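Local coordinates for protein BolA (Coxiella burnetii, PDB 3TR3) that is of unknown function but, as a BolA/IbaG family member, is probably linked to the stress response, and binds a cobalt ion, at residues F33-L38 with L69-Y74. Numbering follows the deposited sequence.
Sequences FEAVVL and LSLKTY
Five main-chain hydrogen bonds join strands 33-38 and 69-74 in a regular parallel ladder, the strand pairing of a beta-alpha-beta crossover. Ala35 and Val37 use both N-H and C=O across the pair, Phe33 its C=O; Ser70 and Lys72 answer with both groups and Tyr74 with its N-H. The first rung differs from the rest: Ser70 N sits 2.9 Å from Phe33 O, above the carbonyl plane, although its N-H points almost straight at the oxygen (171°). In the four later rungs the donor meets its carbonyl nearly along the C=O axis. Four CA-H...O contacts share the carbonyl oxygens that accept these N-H groups; Glu34 CA, for instance, lies 3.2 Å from Ser70 O, the acceptor for Ala35 N.

On one face, Leu71 CD2 (3.9 Å) and Leu69 CD1 (4.1 Å) both lean over from strand 69-74 onto Ala35 CB. Leu69 has CG anti to its backbone N (chi1 173°), which helps bring CD1 to Ala35 CB and also to Phe33 CB, at 3.8 Å. The other face carries Tyr74. Val36 CG1 touches the ring edge in plane, 3.5 Å from Tyr74 CE2, while Leu38 CD2 packs against Tyr74 CB (3.5 Å).

Further out, Tyr55 OH and Arg50 NH1 bond to the carbonyl oxygens of Leu69 and Thr73, tying strand 69-74 to helix 47-57. That helix packs on the Ala35 face through Leu71 and Thr73. Strand 22-28 runs antiparallel along the far edge of 33-38, making it the central strand of the mixed three-stranded sheet of this BolA fold; from there the chain passes through helices 47-57 and 59-65 and returns as the parallel strand 69-74.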
ATOM      1  N   PHE B  33       9.172  -5.147  -9.265  1.00 35.96           N
ATOM      2  CA  PHE B  33       8.160  -4.572  -8.403  1.00 34.20           C
ATOM      3  C   PHE B  33       6.794  -4.608  -9.111  1.00 37.84           C
ATOM      4  O   PHE B  33       6.723  -4.748 -10.338  1.00 41.31           O
ATOM      5  CB  PHE B  33       8.508  -3.118  -8.069  1.00 31.98           C
ATOM      6  CG  PHE B  33       9.785  -2.939  -7.293  1.00 31.19           C
ATOM      7  CD1 PHE B  33       9.764  -2.876  -5.890  1.00 29.30           C
ATOM      8  CD2 PHE B  33      11.003  -2.791  -7.956  1.00 28.20           C
ATOM      9  CE1 PHE B  33      10.956  -2.667  -5.163  1.00 27.59           C
ATOM     10  CE2 PHE B  33      12.208  -2.605  -7.241  1.00 24.17           C
ATOM     11  CZ  PHE B  33      12.187  -2.543  -5.854  1.00 27.47           C
ATOM     12  N   GLU B  34       5.732  -4.498  -8.314  1.00 37.97           N
ATOM     13  CA  GLU B  34       4.358  -4.295  -8.780  1.00 41.36           C
ATOM     14  C   GLU B  34       3.764  -3.212  -7.923  1.00 39.92           C
ATOM     15  O   GLU B  34       3.974  -3.182  -6.709  1.00 41.53           O
ATOM     16  CB  GLU B  34       3.496  -5.541  -8.603  1.00 48.60           C
ATOM     17  CG  GLU B  34       3.978  -6.763  -9.339  1.00 64.05           C
ATOM     18  CD  GLU B  34       3.388  -8.046  -8.755  1.00 81.92           C
ATOM     19  OE1 GLU B  34       2.849  -8.004  -7.618  1.00 85.56           O
ATOM     20  OE2 GLU B  34       3.465  -9.099  -9.435  1.00 88.19           O
ATOM     21  N   ALA B  35       3.004  -2.326  -8.549  1.00 34.93           N
ATOM     22  CA  ALA B  35       2.361  -1.247  -7.837  1.00 27.45           C
ATOM     23  C   ALA B  35       0.923  -1.110  -8.337  1.00 31.68           C
ATOM     24  O   ALA B  35       0.651  -1.332  -9.516  1.00 36.17           O
ATOM     25  CB  ALA B  35       3.152   0.068  -8.030  1.00 27.31           C
ATOM     26  N   VAL B  36       0.006  -0.793  -7.425  1.00 27.50           N
ATOM     27  CA  VAL B  36      -1.371  -0.516  -7.765  1.00 28.48           C
ATOM     28  C   VAL B  36      -1.485   0.936  -7.403  1.00 31.58           C
ATOM     29  O   VAL B  36      -1.149   1.315  -6.281  1.00 29.33           O
ATOM     30  CB  VAL B  36      -2.389  -1.362  -6.974  1.00 27.78           C
ATOM     31  CG1 VAL B  36      -3.804  -1.085  -7.453  1.00 25.59           C
ATOM     32  CG2 VAL B  36      -2.058  -2.870  -7.075  1.00 25.56           C
ATOM     33  N   VAL B  37      -1.855   1.754  -8.398  1.00 29.82           N
ATOM     34  CA  VAL B  37      -1.871   3.205  -8.265  1.00 27.48           C
ATOM     35  C   VAL B  37      -3.275   3.708  -8.549  1.00 30.61           C
ATOM     36  O   VAL B  37      -3.894   3.297  -9.542  1.00 28.13           O
ATOM     37  CB  VAL B  37      -0.869   3.892  -9.229  1.00 35.70           C
ATOM     38  CG1 VAL B  37      -0.821   5.387  -8.942  1.00 23.40           C
ATOM     39  CG2 VAL B  37       0.506   3.312  -9.055  1.00 23.08           C
ATOM     40  N   LEU B  38      -3.787   4.541  -7.641  1.00 30.70           N
ATOM     41  CA  LEU B  38      -5.055   5.211  -7.830  1.00 28.24           C
ATOM     42  C   LEU B  38      -4.736   6.672  -8.118  1.00 33.63           C
ATOM     43  O   LEU B  38      -3.916   7.274  -7.416  1.00 34.01           O
ATOM     44  CB  LEU B  38      -6.001   5.089  -6.608  1.00 23.41           C
ATOM     45  CG  LEU B  38      -6.361   3.711  -6.012  1.00 33.56           C
ATOM     46  CD1 LEU B  38      -7.611   3.693  -5.055  1.00 23.84           C
ATOM     47  CD2 LEU B  38      -6.488   2.616  -7.053  1.00 30.17           C
ATOM     48  N   LEU B  69       9.160  -2.607 -13.265  1.00 30.87           N
ATOM     49  CA  LEU B  69       8.016  -2.145 -12.515  1.00 31.13           C
ATOM     50  C   LEU B  69       6.742  -2.418 -13.283  1.00 34.72           C
ATOM     51  O   LEU B  69       6.538  -1.862 -14.304  1.00 40.65           O
ATOM     52  CB  LEU B  69       8.144  -0.664 -12.223  1.00 32.19           C
ATOM     53  CG  LEU B  69       6.907  -0.039 -11.584  1.00 29.30           C
ATOM     54  CD1 LEU B  69       6.501  -0.798 -10.287  1.00 23.17           C
ATOM     55  CD2 LEU B  69       7.158   1.425 -11.309  1.00 24.61           C
ATOM     56  N   SER B  70       5.895  -3.291 -12.765  1.00 38.84           N
ATOM     57  CA  SER B  70       4.641  -3.693 -13.374  1.00 31.44           C
ATOM     58  C   SER B  70       3.535  -2.882 -12.689  1.00 31.37           C
ATOM     59  O   SER B  70       3.610  -2.659 -11.486  1.00 34.66           O
ATOM     60  CB  SER B  70       4.500  -5.204 -13.138  1.00 37.25           C
ATOM     61  OG  SER B  70       3.180  -5.670 -13.274  1.00 46.37           O
ATOM     62  N   LEU B  71       2.528  -2.401 -13.426  1.00 32.38           N
ATOM     63  CA  LEU B  71       1.527  -1.473 -12.827  1.00 34.22           C
ATOM     64  C   LEU B  71       0.092  -1.894 -13.040  1.00 34.27           C
ATOM     65  O   LEU B  71      -0.244  -2.416 -14.092  1.00 35.00           O
ATOM     66  CB  LEU B  71       1.646  -0.015 -13.351  1.00 22.68           C
ATOM     67  CG  LEU B  71       2.951   0.768 -13.239  1.00 31.06           C
ATOM     68  CD1 LEU B  71       2.963   2.060 -14.179  1.00 23.77           C
ATOM     69  CD2 LEU B  71       3.253   1.139 -11.772  1.00 29.53           C
ATOM     70  N   LYS B  72      -0.736  -1.672 -12.023  1.00 35.57           N
ATOM     71  CA  LYS B  72      -2.179  -1.560 -12.220  1.00 37.02           C
ATOM     72  C   LYS B  72      -2.611  -0.157 -11.819  1.00 36.34           C
ATOM     73  O   LYS B  72      -2.330   0.283 -10.706  1.00 35.78           O
ATOM     74  CB  LYS B  72      -2.979  -2.591 -11.451  1.00 35.70           C
ATOM     75  CG  LYS B  72      -2.736  -4.013 -11.874  1.00 43.74           C
ATOM     76  CD  LYS B  72      -3.355  -5.003 -10.852  1.00 59.09           C
ATOM     77  CE  LYS B  72      -3.146  -6.445 -11.297  1.00 60.50           C
ATOM     78  NZ  LYS B  72      -3.629  -7.403 -10.277  1.00 63.71           N
ATOM     79  N   THR B  73      -3.289   0.531 -12.747  1.00 31.99           N
ATOM     80  CA  THR B  73      -3.660   1.942 -12.591  1.00 31.10           C
ATOM     81  C   THR B  73      -5.167   2.122 -12.589  1.00 32.16           C
ATOM     82  O   THR B  73      -5.829   1.742 -13.536  1.00 34.40           O
ATOM     83  CB  THR B  73      -3.033   2.805 -13.720  1.00 33.72           C
ATOM     84  OG1 THR B  73      -3.247   2.179 -14.994  1.00 30.91           O
ATOM     85  CG2 THR B  73      -1.512   2.981 -13.476  1.00 22.85           C
ATOM     86  N   TYR B  74      -5.714   2.688 -11.519  1.00 32.13           N
ATOM     87  CA  TYR B  74      -7.155   2.838 -11.404  1.00 33.95           C
ATOM     88  C   TYR B  74      -7.511   4.275 -11.088  1.00 33.61           C
ATOM     89  O   TYR B  74      -6.746   4.994 -10.456  1.00 35.29           O
ATOM     90  CB  TYR B  74      -7.746   1.950 -10.283  1.00 39.72           C
ATOM     91  CG  TYR B  74      -7.516   0.455 -10.449  1.00 47.72           C
ATOM     92  CD1 TYR B  74      -8.325  -0.315 -11.277  1.00 51.13           C
ATOM     93  CD2 TYR B  74      -6.488  -0.186  -9.760  1.00 50.02           C
ATOM     94  CE1 TYR B  74      -8.103  -1.670 -11.443  1.00 56.32           C
ATOM     95  CE2 TYR B  74      -6.265  -1.537  -9.906  1.00 54.51           C
ATOM     96  CZ  TYR B  74      -7.063  -2.283 -10.746  1.00 59.90           C
ATOM     97  OH  TYR B  74      -6.819  -3.645 -10.865  1.00 64.29           O
TER